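Local coordinates for protein PfkB family carbohydrate kinase (Listeria grayi DSM 20601, PDB 4GM6) that probably acts as a sugar kinase of the PfkB (ribokinase-like) family, transferring a phosphate group from ATP to a carbohydrate substrate, at residues 278-283 against 315-320; 252-257 against 322-327; 299-304 against 333-338. All coordinates share one frame; numbering follows the deposited sequence. Where two conformers were deposited one is given.

Contact 1: 278-283 against 315-320; sequences EEYAIY and FATAAA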
ATOM      1  N   GLU C 278     -30.530  11.739 -21.039  1.00 54.61           N
ATOM      2  CA  GLU C 278     -31.210  10.842 -20.102  1.00 61.23           C
ATOM      3  C   GLU C 278     -30.689  11.218 -18.716  1.00 55.30           C
ATOM      4  O   GLU C 278     -29.662  11.891 -18.596  1.00 44.85           O
ATOM      5  CB  GLU C 278     -30.945   9.357 -20.411  1.00 53.85           C
ATOM      6  CG  GLU C 278     -29.649   8.800 -19.807  1.00104.84           C
ATOM      7  CD  GLU C 278     -29.534   7.273 -19.866  1.00 93.31           C
ATOM      8  OE1 GLU C 278     -29.365   6.631 -18.798  1.00 63.19           O
ATOM      9  OE2 GLU C 278     -29.606   6.710 -20.979  1.00 94.48           O
ATOM     10  N   GLU C 279     -31.397  10.823 -17.665  1.00 46.81           N
ATOM     11  CA  GLU C 279     -30.871  11.029 -16.327  1.00 45.50           C
ATOM     12  C   GLU C 279     -30.130   9.770 -15.880  1.00 46.04           C
ATOM     13  O   GLU C 279     -30.699   8.682 -15.899  1.00 48.26           O
ATOM     14  CB  GLU C 279     -31.992  11.351 -15.352  1.00 60.46           C
ATOM     15  CG  GLU C 279     -31.511  11.872 -14.010  1.00 63.44           C
ATOM     16  CD  GLU C 279     -32.629  12.543 -13.232  1.00 95.95           C
ATOM     17  OE1 GLU C 279     -33.518  11.821 -12.730  1.00 75.33           O
ATOM     18  OE2 GLU C 279     -32.625  13.791 -13.130  1.00 75.54           O
ATOM     19  N   TYR C 280     -28.862   9.921 -15.514  1.00 37.77           N
ATOM     20  CA  TYR C 280     -28.042   8.798 -15.030  1.00 38.45           C
ATOM     21  C   TYR C 280     -28.077   8.668 -13.519  1.00 41.70           C
ATOM     22  O   TYR C 280     -28.034   9.666 -12.795  1.00 43.91           O
ATOM     23  CB  TYR C 280     -26.575   8.983 -15.421  1.00 38.54           C
ATOM     24  CG  TYR C 280     -26.299   8.841 -16.889  1.00 40.54           C
ATOM     25  CD1 TYR C 280     -26.053   7.595 -17.450  1.00 42.13           C
ATOM     26  CD2 TYR C 280     -26.280   9.952 -17.717  1.00 46.66           C
ATOM     27  CE1 TYR C 280     -25.800   7.460 -18.799  1.00 44.49           C
ATOM     28  CE2 TYR C 280     -26.032   9.828 -19.069  1.00 47.70           C
ATOM     29  CZ  TYR C 280     -25.788   8.583 -19.599  1.00 43.50           C
ATOM     30  OH  TYR C 280     -25.534   8.452 -20.932  1.00 41.50           O
ATOM     31  N   ALA C 281     -28.137   7.430 -13.049  1.00 37.13           N
ATOM     32  CA  ALA C 281     -27.955   7.137 -11.643  1.00 34.08           C
ATOM     33  C   ALA C 281     -26.517   6.662 -11.451  1.00 38.03           C
ATOM     34  O   ALA C 281     -26.102   5.682 -12.053  1.00 32.35           O
ATOM     35  CB  ALA C 281     -28.952   6.084 -11.196  1.00 35.43           C
ATOM     36  N   ILE C 282     -25.753   7.381 -10.634  1.00 28.89           N
ATOM     37  CA  ILE C 282     -24.358   7.055 -10.400  1.00 29.65           C
ATOM     38  C   ILE C 282     -24.176   6.582  -8.969  1.00 31.66           C
ATOM     39  O   ILE C 282     -24.360   7.360  -8.033  1.00 31.85           O
ATOM     40  CB  ILE C 282     -23.462   8.287 -10.637  1.00 28.27           C
ATOM     41  CG1 ILE C 282     -23.717   8.855 -12.045  1.00 31.54           C
ATOM     42  CG2 ILE C 282     -22.004   7.943 -10.392  1.00 27.63           C
ATOM     43  CD1 ILE C 282     -22.989  10.161 -12.334  1.00 32.98           C
ATOM     44  N   TYR C 283     -23.783   5.320  -8.799  1.00 26.96           N
ATOM     45  CA  TYR C 283     -23.521   4.775  -7.477  0.50 28.47           C
ATOM     46  C   TYR C 283     -22.739   3.469  -7.590  1.00 30.04           C
ATOM     47  O   TYR C 283     -23.062   2.636  -8.425  1.00 30.06           O
ATOM     48  CB  TYR C 283     -24.835   4.528  -6.726  0.50 31.90           C
ATOM     49  CG  TYR C 283     -24.661   3.609  -5.541  0.50 40.62           C
ATOM     50  CD1 TYR C 283     -24.835   2.239  -5.677  0.50 36.70           C
ATOM     51  CD2 TYR C 283     -24.295   4.108  -4.291  0.50 32.58           C
ATOM     52  CE1 TYR C 283     -24.664   1.389  -4.600  0.50 43.52           C
ATOM     53  CE2 TYR C 283     -24.134   3.269  -3.208  0.50 31.93           C
ATOM     54  CZ  TYR C 283     -24.313   1.906  -3.372  0.50 32.04           C
ATOM     55  OH  TYR C 283     -24.144   1.052  -2.314  0.50 35.61           O
ATOM     56  N   PHE C 315     -23.640  13.257 -25.435  1.00 47.93           N
ATOM     57  CA  PHE C 315     -22.241  12.883 -25.349  1.00 45.38           C
ATOM     58  C   PHE C 315     -21.611  13.427 -24.073  1.00 45.49           C
ATOM     59  O   PHE C 315     -20.907  12.701 -23.347  1.00 42.03           O
ATOM     60  CB  PHE C 315     -21.502  13.426 -26.576  1.00 43.79           C
ATOM     61  CG  PHE C 315     -20.025  13.128 -26.578  1.00 42.55           C
ATOM     62  CD1 PHE C 315     -19.115  14.074 -26.142  1.00 46.69           C
ATOM     63  CD2 PHE C 315     -19.550  11.910 -27.035  1.00 42.50           C
ATOM     64  CE1 PHE C 315     -17.757  13.809 -26.146  1.00 44.42           C
ATOM     65  CE2 PHE C 315     -18.194  11.642 -27.054  1.00 41.48           C
ATOM     66  CZ  PHE C 315     -17.298  12.594 -26.606  1.00 43.57           C
ATOM     67  N   ALA C 316     -21.862  14.706 -23.796  1.00 39.56           N
ATOM     68  CA  ALA C 316     -21.224  15.385 -22.671  1.00 38.80           C
ATOM     69  C   ALA C 316     -21.697  14.842 -21.329  1.00 41.54           C
ATOM     70  O   ALA C 316     -20.904  14.703 -20.407  1.00 38.10           O
ATOM     71  CB  ALA C 316     -21.444  16.884 -22.737  1.00 38.02           C
ATOM     72  N   THR C 317     -22.988  14.549 -21.207  1.00 42.12           N
ATOM     73  CA  THR C 317     -23.474  13.965 -19.965  1.00 36.35           C
ATOM     74  C   THR C 317     -22.850  12.582 -19.737  1.00 46.89           C
ATOM     75  O   THR C 317     -22.541  12.218 -18.604  1.00 37.06           O
ATOM     76  CB  THR C 317     -25.009  13.879 -19.929  1.00 39.22           C
ATOM     77  OG1 THR C 317     -25.558  15.165 -20.253  1.00 41.74           O
ATOM     78  CG2 THR C 317     -25.476  13.461 -18.541  1.00 38.01           C
ATOM     79  N   ALA C 318     -22.656  11.821 -20.813  1.00 43.48           N
ATOM     80  CA  ALA C 318     -22.005  10.520 -20.711  1.00 35.68           C
ATOM     81  C   ALA C 318     -20.556  10.668 -20.268  1.00 34.55           C
ATOM     82  O   ALA C 318     -20.059   9.901 -19.437  1.00 32.54           O
ATOM     83  CB  ALA C 318     -22.084   9.784 -22.037  1.00 35.24           C
ATOM     84  N   ALA C 319     -19.871  11.664 -20.810  1.00 34.59           N
ATOM     85  CA  ALA C 319     -18.472  11.891 -20.454  1.00 33.80           C
ATOM     86  C   ALA C 319     -18.343  12.209 -18.979  1.00 30.90           C
ATOM     87  O   ALA C 319     -17.450  11.714 -18.285  1.00 34.03           O
ATOM     88  CB  ALA C 319     -17.907  13.049 -21.274  1.00 31.82           C
ATOM     89  N   ALA C 320     -19.219  13.087 -18.515  1.00 34.33           N
ATOM     90  CA  ALA C 320     -19.220  13.511 -17.120  1.00 35.80           C
ATOM     91  C   ALA C 320     -19.549  12.331 -16.210  1.00 31.88           C
ATOM     92  O   ALA C 320     -18.981  12.189 -15.128  1.00 31.28           O
ATOM     93  CB  ALA C 320     -20.242  14.626 -16.926  1.00 39.17           C
TER

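Contact 2: 252-257 against 322-327; sequences TKRTVI and LKHSIH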
ATOM      1  N   THR C 252     -25.103  20.718 -15.640  1.00 41.24           N
ATOM      2  CA  THR C 252     -25.717  19.456 -15.257  1.00 40.62           C
ATOM      3  C   THR C 252     -26.721  19.707 -14.148  1.00 43.27           C
ATOM      4  O   THR C 252     -26.572  20.628 -13.360  1.00 47.13           O
ATOM      5  CB  THR C 252     -24.677  18.438 -14.773  1.00 40.20           C
ATOM      6  OG1 THR C 252     -23.850  19.051 -13.785  1.00 43.61           O
ATOM      7  CG2 THR C 252     -23.808  17.972 -15.918  1.00 42.89           C
ATOM      8  N   LYS C 253     -27.776  18.914 -14.108  1.00 48.85           N
ATOM      9  CA  LYS C 253     -28.649  18.950 -12.958  1.00 52.09           C
ATOM     10  C   LYS C 253     -28.255  17.753 -12.105  1.00 49.87           C
ATOM     11  O   LYS C 253     -28.362  16.605 -12.541  1.00 42.76           O
ATOM     12  CB  LYS C 253     -30.121  18.879 -13.359  1.00 52.13           C
ATOM     13  CG  LYS C 253     -31.059  18.914 -12.164  1.00 71.86           C
ATOM     14  CD  LYS C 253     -32.518  18.779 -12.572  1.00 64.98           C
ATOM     15  CE  LYS C 253     -33.370  18.389 -11.374  1.00 86.17           C
ATOM     16  NZ  LYS C 253     -34.813  18.262 -11.722  1.00100.34           N
ATOM     17  N   ARG C 254     -27.776  18.037 -10.901  1.00 46.48           N
ATOM     18  CA  ARG C 254     -27.274  17.016 -10.007  1.00 46.00           C
ATOM     19  C   ARG C 254     -28.230  16.836  -8.837  1.00 55.99           C
ATOM     20  O   ARG C 254     -28.539  17.782  -8.113  1.00 49.53           O
ATOM     21  CB  ARG C 254     -25.880  17.401  -9.501  1.00 38.07           C
ATOM     22  CG  ARG C 254     -25.173  16.295  -8.738  1.00 42.11           C
ATOM     23  CD  ARG C 254     -23.862  16.792  -8.169  1.00 44.41           C
ATOM     24  NE  ARG C 254     -22.895  17.107  -9.218  1.00 38.04           N
ATOM     25  CZ  ARG C 254     -22.055  16.231  -9.750  1.00 50.03           C
ATOM     26  NH1 ARG C 254     -22.052  14.961  -9.329  1.00 34.46           N
ATOM     27  NH2 ARG C 254     -21.209  16.630 -10.697  1.00 44.51           N
ATOM     28  N   THR C 255     -28.711  15.617  -8.660  1.00 46.39           N
ATOM     29  CA  THR C 255     -29.548  15.317  -7.518  1.00 44.08           C
ATOM     30  C   THR C 255     -28.718  14.507  -6.539  1.00 44.77           C
ATOM     31  O   THR C 255     -28.431  13.337  -6.775  1.00 35.69           O
ATOM     32  CB  THR C 255     -30.785  14.529  -7.942  1.00 52.28           C
ATOM     33  OG1 THR C 255     -31.362  15.166  -9.088  1.00 50.22           O
ATOM     34  CG2 THR C 255     -31.810  14.481  -6.816  1.00 49.94           C
ATOM     35  N   VAL C 256     -28.314  15.142  -5.451  1.00 40.14           N
ATOM     36  CA  VAL C 256     -27.491  14.484  -4.447  1.00 42.99           C
ATOM     37  C   VAL C 256     -28.362  13.682  -3.486  1.00 50.37           C
ATOM     38  O   VAL C 256     -29.114  14.249  -2.698  1.00 46.15           O
ATOM     39  CB  VAL C 256     -26.666  15.520  -3.678  1.00 44.72           C
ATOM     40  CG1 VAL C 256     -25.693  14.839  -2.734  1.00 48.76           C
ATOM     41  CG2 VAL C 256     -25.916  16.411  -4.659  1.00 47.33           C
ATOM     42  N   ILE C 257     -28.290  12.356  -3.572  1.00 37.86           N
ATOM     43  CA  ILE C 257     -29.007  11.514  -2.620  1.00 36.96           C
ATOM     44  C   ILE C 257     -28.091  11.251  -1.424  1.00 45.83           C
ATOM     45  O   ILE C 257     -28.517  11.339  -0.276  1.00 39.57           O
ATOM     46  CB  ILE C 257     -29.488  10.206  -3.270  1.00 42.09           C
ATOM     47  CG1 ILE C 257     -30.557  10.523  -4.321  1.00 45.52           C
ATOM     48  CG2 ILE C 257     -30.032   9.235  -2.229  1.00 37.31           C
ATOM     49  CD1 ILE C 257     -31.145   9.303  -4.985  1.00 48.54           C
ATOM     50  N   LEU C 322     -19.041   9.071 -16.711  1.00 32.32           N
ATOM     51  CA  LEU C 322     -17.898   8.164 -16.664  1.00 32.49           C
ATOM     52  C   LEU C 322     -16.770   8.702 -15.790  1.00 29.86           C
ATOM     53  O   LEU C 322     -16.138   7.933 -15.089  1.00 27.07           O
ATOM     54  CB  LEU C 322     -17.386   7.848 -18.078  1.00 31.94           C
ATOM     55  CG  LEU C 322     -18.280   6.936 -18.937  1.00 30.72           C
ATOM     56  CD1 LEU C 322     -17.743   6.870 -20.358  1.00 32.84           C
ATOM     57  CD2 LEU C 322     -18.411   5.526 -18.361  1.00 29.38           C
ATOM     58  N   LYS C 323     -16.513  10.012 -15.833  1.00 28.37           N
ATOM     59  CA  LYS C 323     -15.450  10.608 -15.014  1.00 29.65           C
ATOM     60  C   LYS C 323     -15.624  10.298 -13.518  1.00 29.50           C
ATOM     61  O   LYS C 323     -14.650  10.192 -12.788  1.00 27.86           O
ATOM     62  CB  LYS C 323     -15.371  12.138 -15.220  1.00 27.05           C
ATOM     63  CG  LYS C 323     -14.545  12.863 -14.152  1.00 28.26           C
ATOM     64  CD  LYS C 323     -13.102  12.383 -14.134  1.00 31.90           C
ATOM     65  CE  LYS C 323     -12.368  12.850 -12.884  1.00 34.31           C
ATOM     66  NZ  LYS C 323     -12.823  12.198 -11.605  1.00 25.76           N
ATOM     67  N   HIS C 324     -16.866  10.156 -13.071  1.00 24.66           N
ATOM     68  CA  HIS C 324     -17.139   9.897 -11.664  1.00 26.32           C
ATOM     69  C   HIS C 324     -16.518   8.577 -11.199  1.00 26.29           C
ATOM     70  O   HIS C 324     -16.315   8.383 -10.012  1.00 24.17           O
ATOM     71  CB  HIS C 324     -18.648   9.894 -11.405  1.00 26.05           C
ATOM     72  CG  HIS C 324     -19.257  11.260 -11.335  1.00 32.81           C
ATOM     73  ND1 HIS C 324     -19.436  12.055 -12.446  1.00 30.81           N
ATOM     74  CD2 HIS C 324     -19.744  11.965 -10.285  1.00 34.72           C
ATOM     75  CE1 HIS C 324     -19.995  13.197 -12.083  1.00 35.60           C
ATOM     76  NE2 HIS C 324     -20.190  13.168 -10.776  1.00 31.67           N
ATOM     77  N   SER C 325     -16.193   7.689 -12.136  1.00 25.90           N
ATOM     78  CA  SER C 325     -15.621   6.380 -11.801  1.00 25.02           C
ATOM     79  C   SER C 325     -14.092   6.374 -11.741  1.00 22.75           C
ATOM     80  O   SER C 325     -13.480   5.315 -11.534  1.00 26.66           O
ATOM     81  CB  SER C 325     -16.047   5.337 -12.831  1.00 24.39           C
ATOM     82  OG  SER C 325     -17.435   5.076 -12.775  1.00 27.44           O
ATOM     83  N   ILE C 326     -13.486   7.537 -11.955  1.00 23.73           N
ATOM     84  CA  ILE C 326     -12.024   7.661 -12.034  1.00 22.74           C
ATOM     85  C   ILE C 326     -11.444   8.601 -10.971  1.00 27.09           C
ATOM     86  O   ILE C 326     -11.870   9.755 -10.832  1.00 24.54           O
ATOM     87  CB  ILE C 326     -11.594   8.145 -13.428  1.00 26.01           C
ATOM     88  CG1 ILE C 326     -12.157   7.197 -14.482  1.00 24.31           C
ATOM     89  CG2 ILE C 326     -10.068   8.211 -13.541  1.00 25.23           C
ATOM     90  CD1 ILE C 326     -11.506   5.816 -14.430  1.00 25.91           C
ATOM     91  N   HIS C 327     -10.484   8.092 -10.206  1.00 21.84           N
ATOM     92  CA  HIS C 327      -9.735   8.914  -9.276  1.00 21.76           C
ATOM     93  C   HIS C 327      -8.953   9.980 -10.010  1.00 25.57           C
ATOM     94  O   HIS C 327      -8.360   9.712 -11.062  1.00 23.67           O
ATOM     95  CB  HIS C 327      -8.739   8.053  -8.484  1.00 21.96           C
ATOM     96  CG  HIS C 327      -9.382   7.194  -7.443  1.00 25.29           C
ATOM     97  ND1 HIS C 327     -10.090   7.719  -6.379  1.00 24.48           N
ATOM     98  CD2 HIS C 327      -9.418   5.844  -7.291  1.00 25.46           C
ATOM     99  CE1 HIS C 327     -10.539   6.731  -5.620  1.00 24.51           C
ATOM    100  NE2 HIS C 327     -10.146   5.584  -6.152  1.00 25.43           N
TER

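Contact 3: 299-304 against 333-338; sequences VLHGIL and FDEKTI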
ATOM      1  N   VAL C 299     -18.991  19.321 -23.840  1.00 44.38           N
ATOM      2  CA  VAL C 299     -19.925  20.208 -24.508  1.00 45.18           C
ATOM      3  C   VAL C 299     -19.175  21.013 -25.551  1.00 48.71           C
ATOM      4  O   VAL C 299     -19.629  21.127 -26.687  1.00 54.24           O
ATOM      5  CB  VAL C 299     -20.638  21.171 -23.543  1.00 42.43           C
ATOM      6  CG1 VAL C 299     -21.331  22.289 -24.338  1.00 46.01           C
ATOM      7  CG2 VAL C 299     -21.636  20.414 -22.681  1.00 39.52           C
ATOM      8  N   LEU C 300     -18.029  21.564 -25.159  1.00 48.13           N
ATOM      9  CA  LEU C 300     -17.215  22.354 -26.082  1.00 53.31           C
ATOM     10  C   LEU C 300     -16.821  21.482 -27.277  1.00 47.78           C
ATOM     11  O   LEU C 300     -16.889  21.915 -28.415  1.00 50.75           O
ATOM     12  CB  LEU C 300     -15.982  22.969 -25.381  1.00 45.96           C
ATOM     13  CG  LEU C 300     -16.219  24.141 -24.401  1.00 46.67           C
ATOM     14  CD1 LEU C 300     -14.968  24.535 -23.614  1.00 45.53           C
ATOM     15  CD2 LEU C 300     -16.790  25.380 -25.091  1.00 47.04           C
ATOM     16  N   HIS C 301     -16.439  20.237 -27.026  1.00 49.07           N
ATOM     17  CA  HIS C 301     -16.102  19.339 -28.135  1.00 48.55           C
ATOM     18  C   HIS C 301     -17.250  19.274 -29.138  1.00 52.34           C
ATOM     19  O   HIS C 301     -17.035  19.356 -30.344  1.00 60.20           O
ATOM     20  CB  HIS C 301     -15.727  17.933 -27.626  1.00 49.65           C
ATOM     21  CG  HIS C 301     -15.520  16.925 -28.720  1.00 48.34           C
ATOM     22  ND1 HIS C 301     -14.503  17.027 -29.645  1.00 50.50           N
ATOM     23  CD2 HIS C 301     -16.197  15.793 -29.033  1.00 51.60           C
ATOM     24  CE1 HIS C 301     -14.561  16.003 -30.479  1.00 54.43           C
ATOM     25  NE2 HIS C 301     -15.580  15.238 -30.129  1.00 52.24           N
ATOM     26  N   GLY C 302     -18.474  19.157 -28.633  1.00 51.59           N
ATOM     27  CA  GLY C 302     -19.651  19.043 -29.487  1.00 54.98           C
ATOM     28  C   GLY C 302     -19.926  20.339 -30.224  1.00 62.51           C
ATOM     29  O   GLY C 302     -20.312  20.335 -31.393  1.00 63.03           O
ATOM     30  N   ILE C 303     -19.737  21.459 -29.537  1.00 54.52           N
ATOM     31  CA  ILE C 303     -19.874  22.772 -30.174  1.00 60.94           C
ATOM     32  C   ILE C 303     -18.842  22.955 -31.288  1.00 63.79           C
ATOM     33  O   ILE C 303     -19.154  23.486 -32.355  1.00 70.46           O
ATOM     34  CB  ILE C 303     -19.748  23.919 -29.146  1.00 61.34           C
ATOM     35  CG1 ILE C 303     -20.972  23.920 -28.217  1.00 58.87           C
ATOM     36  CG2 ILE C 303     -19.589  25.264 -29.859  1.00 59.23           C
ATOM     37  CD1 ILE C 303     -20.854  24.834 -27.009  1.00 54.54           C
ATOM     38  N   LEU C 304     -17.618  22.495 -31.038  1.00 61.69           N
ATOM     39  CA  LEU C 304     -16.524  22.622 -32.000  1.00 72.25           C
ATOM     40  C   LEU C 304     -16.646  21.682 -33.194  1.00 75.20           C
ATOM     41  O   LEU C 304     -16.137  21.981 -34.270  1.00 78.50           O
ATOM     42  CB  LEU C 304     -15.187  22.374 -31.312  1.00 65.70           C
ATOM     43  CG  LEU C 304     -14.696  23.497 -30.408  1.00 70.40           C
ATOM     44  CD1 LEU C 304     -13.566  22.991 -29.530  1.00 75.08           C
ATOM     45  CD2 LEU C 304     -14.250  24.681 -31.247  1.00 74.07           C
ATOM     46  N   PHE C 333     -10.913   9.055 -20.814  1.00 32.20           N
ATOM     47  CA  PHE C 333     -11.520   8.282 -21.884  1.00 32.60           C
ATOM     48  C   PHE C 333     -11.368   8.955 -23.234  1.00 39.97           C
ATOM     49  O   PHE C 333     -11.428  10.191 -23.331  1.00 42.34           O
ATOM     50  CB  PHE C 333     -12.997   8.020 -21.567  1.00 32.73           C
ATOM     51  CG  PHE C 333     -13.213   7.387 -20.226  1.00 33.64           C
ATOM     52  CD1 PHE C 333     -12.907   6.052 -20.014  1.00 36.36           C
ATOM     53  CD2 PHE C 333     -13.690   8.133 -19.168  1.00 40.03           C
ATOM     54  CE1 PHE C 333     -13.089   5.476 -18.771  1.00 41.58           C
ATOM     55  CE2 PHE C 333     -13.875   7.562 -17.928  1.00 33.92           C
ATOM     56  CZ  PHE C 333     -13.577   6.240 -17.728  1.00 32.18           C
ATOM     57  N   ASP C 334     -11.164   8.155 -24.279  1.00 38.84           N
ATOM     58  CA  ASP C 334     -11.214   8.704 -25.629  1.00 41.51           C
ATOM     59  C   ASP C 334     -12.650   8.846 -26.122  1.00 44.79           C
ATOM     60  O   ASP C 334     -13.602   8.342 -25.500  1.00 38.59           O
ATOM     61  CB  ASP C 334     -10.372   7.902 -26.625  1.00 44.26           C
ATOM     62  CG  ASP C 334     -10.875   6.496 -26.820  1.00 54.08           C
ATOM     63  OD1 ASP C 334     -12.059   6.217 -26.512  1.00 48.30           O
ATOM     64  OD2 ASP C 334     -10.070   5.663 -27.283  1.00 61.61           O
ATOM     65  N   GLU C 335     -12.797   9.550 -27.239  1.00 42.11           N
ATOM     66  CA  GLU C 335     -14.113   9.876 -27.772  1.00 47.66           C
ATOM     67  C   GLU C 335     -14.957   8.634 -28.064  1.00 48.91           C
ATOM     68  O   GLU C 335     -16.143   8.588 -27.735  1.00 47.47           O
ATOM     69  CB  GLU C 335     -13.997  10.728 -29.037  1.00 44.47           C
ATOM     70  CG  GLU C 335     -15.355  11.003 -29.663  1.00 46.33           C
ATOM     71  CD  GLU C 335     -15.295  11.900 -30.889  1.00 63.54           C
ATOM     72  OE1 GLU C 335     -14.206  12.400 -31.226  1.00 53.45           O
ATOM     73  OE2 GLU C 335     -16.352  12.112 -31.511  1.00 65.17           O
ATOM     74  N   LYS C 336     -14.347   7.638 -28.691  1.00 50.24           N
ATOM     75  CA  LYS C 336     -15.061   6.414 -29.064  1.00 53.36           C
ATOM     76  C   LYS C 336     -15.641   5.713 -27.829  1.00 52.49           C
ATOM     77  O   LYS C 336     -16.795   5.279 -27.822  1.00 51.98           O
ATOM     78  CB  LYS C 336     -14.119   5.493 -29.844  1.00 56.91           C
ATOM     79  CG  LYS C 336     -14.363   4.011 -29.658  1.00 65.41           C
ATOM     80  CD  LYS C 336     -15.054   3.424 -30.864  1.00 64.80           C
ATOM     81  CE  LYS C 336     -15.095   1.909 -30.770  1.00 61.29           C
ATOM     82  NZ  LYS C 336     -16.025   1.368 -31.790  1.00 66.04           N
ATOM     83  N   THR C 337     -14.841   5.628 -26.775  1.00 48.69           N
ATOM     84  CA  THR C 337     -15.285   5.027 -25.533  1.00 38.09           C
ATOM     85  C   THR C 337     -16.500   5.760 -24.981  1.00 38.99           C
ATOM     86  O   THR C 337     -17.470   5.142 -24.552  1.00 38.29           O
ATOM     87  CB  THR C 337     -14.169   5.062 -24.487  1.00 39.84           C
ATOM     88  OG1 THR C 337     -13.040   4.336 -24.985  1.00 40.44           O
ATOM     89  CG2 THR C 337     -14.642   4.447 -23.189  1.00 35.75           C
ATOM     90  N   ILE C 338     -16.447   7.084 -24.997  1.00 38.96           N
ATOM     91  CA  ILE C 338     -17.548   7.908 -24.508  1.00 36.52           C
ATOM     92  C   ILE C 338     -18.785   7.765 -25.395  1.00 41.98           C
ATOM     93  O   ILE C 338     -19.902   7.555 -24.905  1.00 39.91           O
ATOM     94  CB  ILE C 338     -17.120   9.391 -24.418  1.00 42.93           C
ATOM     95  CG1 ILE C 338     -15.968   9.551 -23.407  1.00 39.33           C
ATOM     96  CG2 ILE C 338     -18.292  10.269 -24.011  1.00 41.92           C
ATOM     97  CD1 ILE C 338     -15.264  10.894 -23.497  1.00 36.85           C
TER

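Contact 1: 278-283 against 315-320
Y280 and T317 meet where the last strand in the order of the large mixed sheet of this PfkB-type, ribokinase-like fold packs against the helix 309-323. The methyl CG2 of T317 comes in at the edge of the phenol ring, near its plane, 3.7 Å from Y280 CD2 and equally close to Y280 CE2. Farther along the ring, Y280 OH lies 3.9 Å from A318 CB. Neither approach involves a hydrogen bond; the strand side gives an aromatic rim, the helix side two small methyl groups. Torsions explain the split at T317: CG2 stands anti to the backbone N, which directs the methyl at the ring, while OG1 sits beside that N (chi1 -51°) and hydrogen-bonds back to V313 O one turn earlier, with a weak hydrogen bond to S277 as well. The strand at Y280 is held to its antiparallel neighbour 261-270 by backbone hydrogen bonds with L264. K345 also touches the Y280 side chain, and L120 of a second subunit packs on Y280, so the interface between chains reaches this buried spot. On one face of the ring lies a methylene of the poorly ordered E278, its CG 3.8 Å above the Y280 ring plane and offset toward the rim.

Contact 2: 252-257 against 322-327
R254 reaches from the strand 248-256 to H324, and the two side chains approach from opposite directions. Its CB points at the second segment, and CG stands anti to the backbone N (chi1 -171°), which carries the chain straight out from the strand. The chain then bends at chi3, about the CG-CD bond. NE lies near NH2 of R288, a like-charged neighbour. At the tip, CZ is 3.7 Å from H324 NE2 and NH1 does the bonding: it donates to H324 NE2 over 3.0 Å, with an almost straight N-H...N angle of 171°. This is an edge-to-edge meeting, since NE2 lies in the guanidinium plane and NH1 close to the ring plane, although the two planes are turned 36° apart. In the ribokinase-like fold the bond joins the central sheet to the chain around the C-terminal part of helix 309-323, where K323 to I326 make a type I turn. NH1 has a further partner in H262 on the adjoining strand. NE2 of H324 can accept because the opposite ring nitrogen, ND1, is hydrogen-bonded to A320 O, an arrangement consistent with a neutral imidazole protonated on ND1. The second terminal nitrogen, R254 NH2, stays farther off, 3.6 Å from H324 NE2.

Contact 3: 299-304 against 333-338
H301 of helix 291-304 meets E335 of helix 335-344 in the ribokinase-like fold, with helix 309-323 lying between them in sequence. Along the first of these, V299 packs on A316 of that intervening helix and on Y250 of the central sheet, while L300 rests on Y214 of another strand. H301 then turns toward the second segment: with CG anti to the backbone N (chi1 174°), its imidazole stands out from the helix and brings NE2 to the carboxylate. NE2 of H301 is 3.3 Å from E335 OE1 and 3.5 Å from E335 OE2. The ring and carboxylate planes are 80° apart, and OE1 approaches the ring obliquely whereas OE2 lies at its edge, in plane. The other ring nitrogen, ND1, is hydrogen-bonded to H71, and the rings of H71 and W307 both meet the imidazole, so its rotation is fixed chiefly from outside the two segments. A nearby carboxylate would be expected to raise the basicity of the ring. Further on, I303 returns to the sheet at L248 and Y214, and L304 touches H71. E335 itself reaches H301 through an extended chain from the first turn of its helix. That turn is begun by D334 at the N-cap, whose OD1 accepts T337 N at 2.9 Å, nearly along the C-O axis, and T337 OG1 from above the carboxylate plane.

Following the chain from its N-terminal end, the segment 252-257, on strand 248-256, comes first, and contact 2 closes the longest loop when the chain reaches 322-327. Contact 1 opens later, at 278-283, and closes at 315-320, so it is nested within that loop. Contact 3 starts at 299-304, inside both, yet closes only at 333-338, and therefore crosses the other two. Contacts 1 and 2 tie two strands of the large sheet to helix 309-323 and the turn that follows it, and they touch through I282 and H324. Contact 3 joins the flanking helices, with F315 packing on I338 toward contact 1 and L322 on F333 toward contact 2.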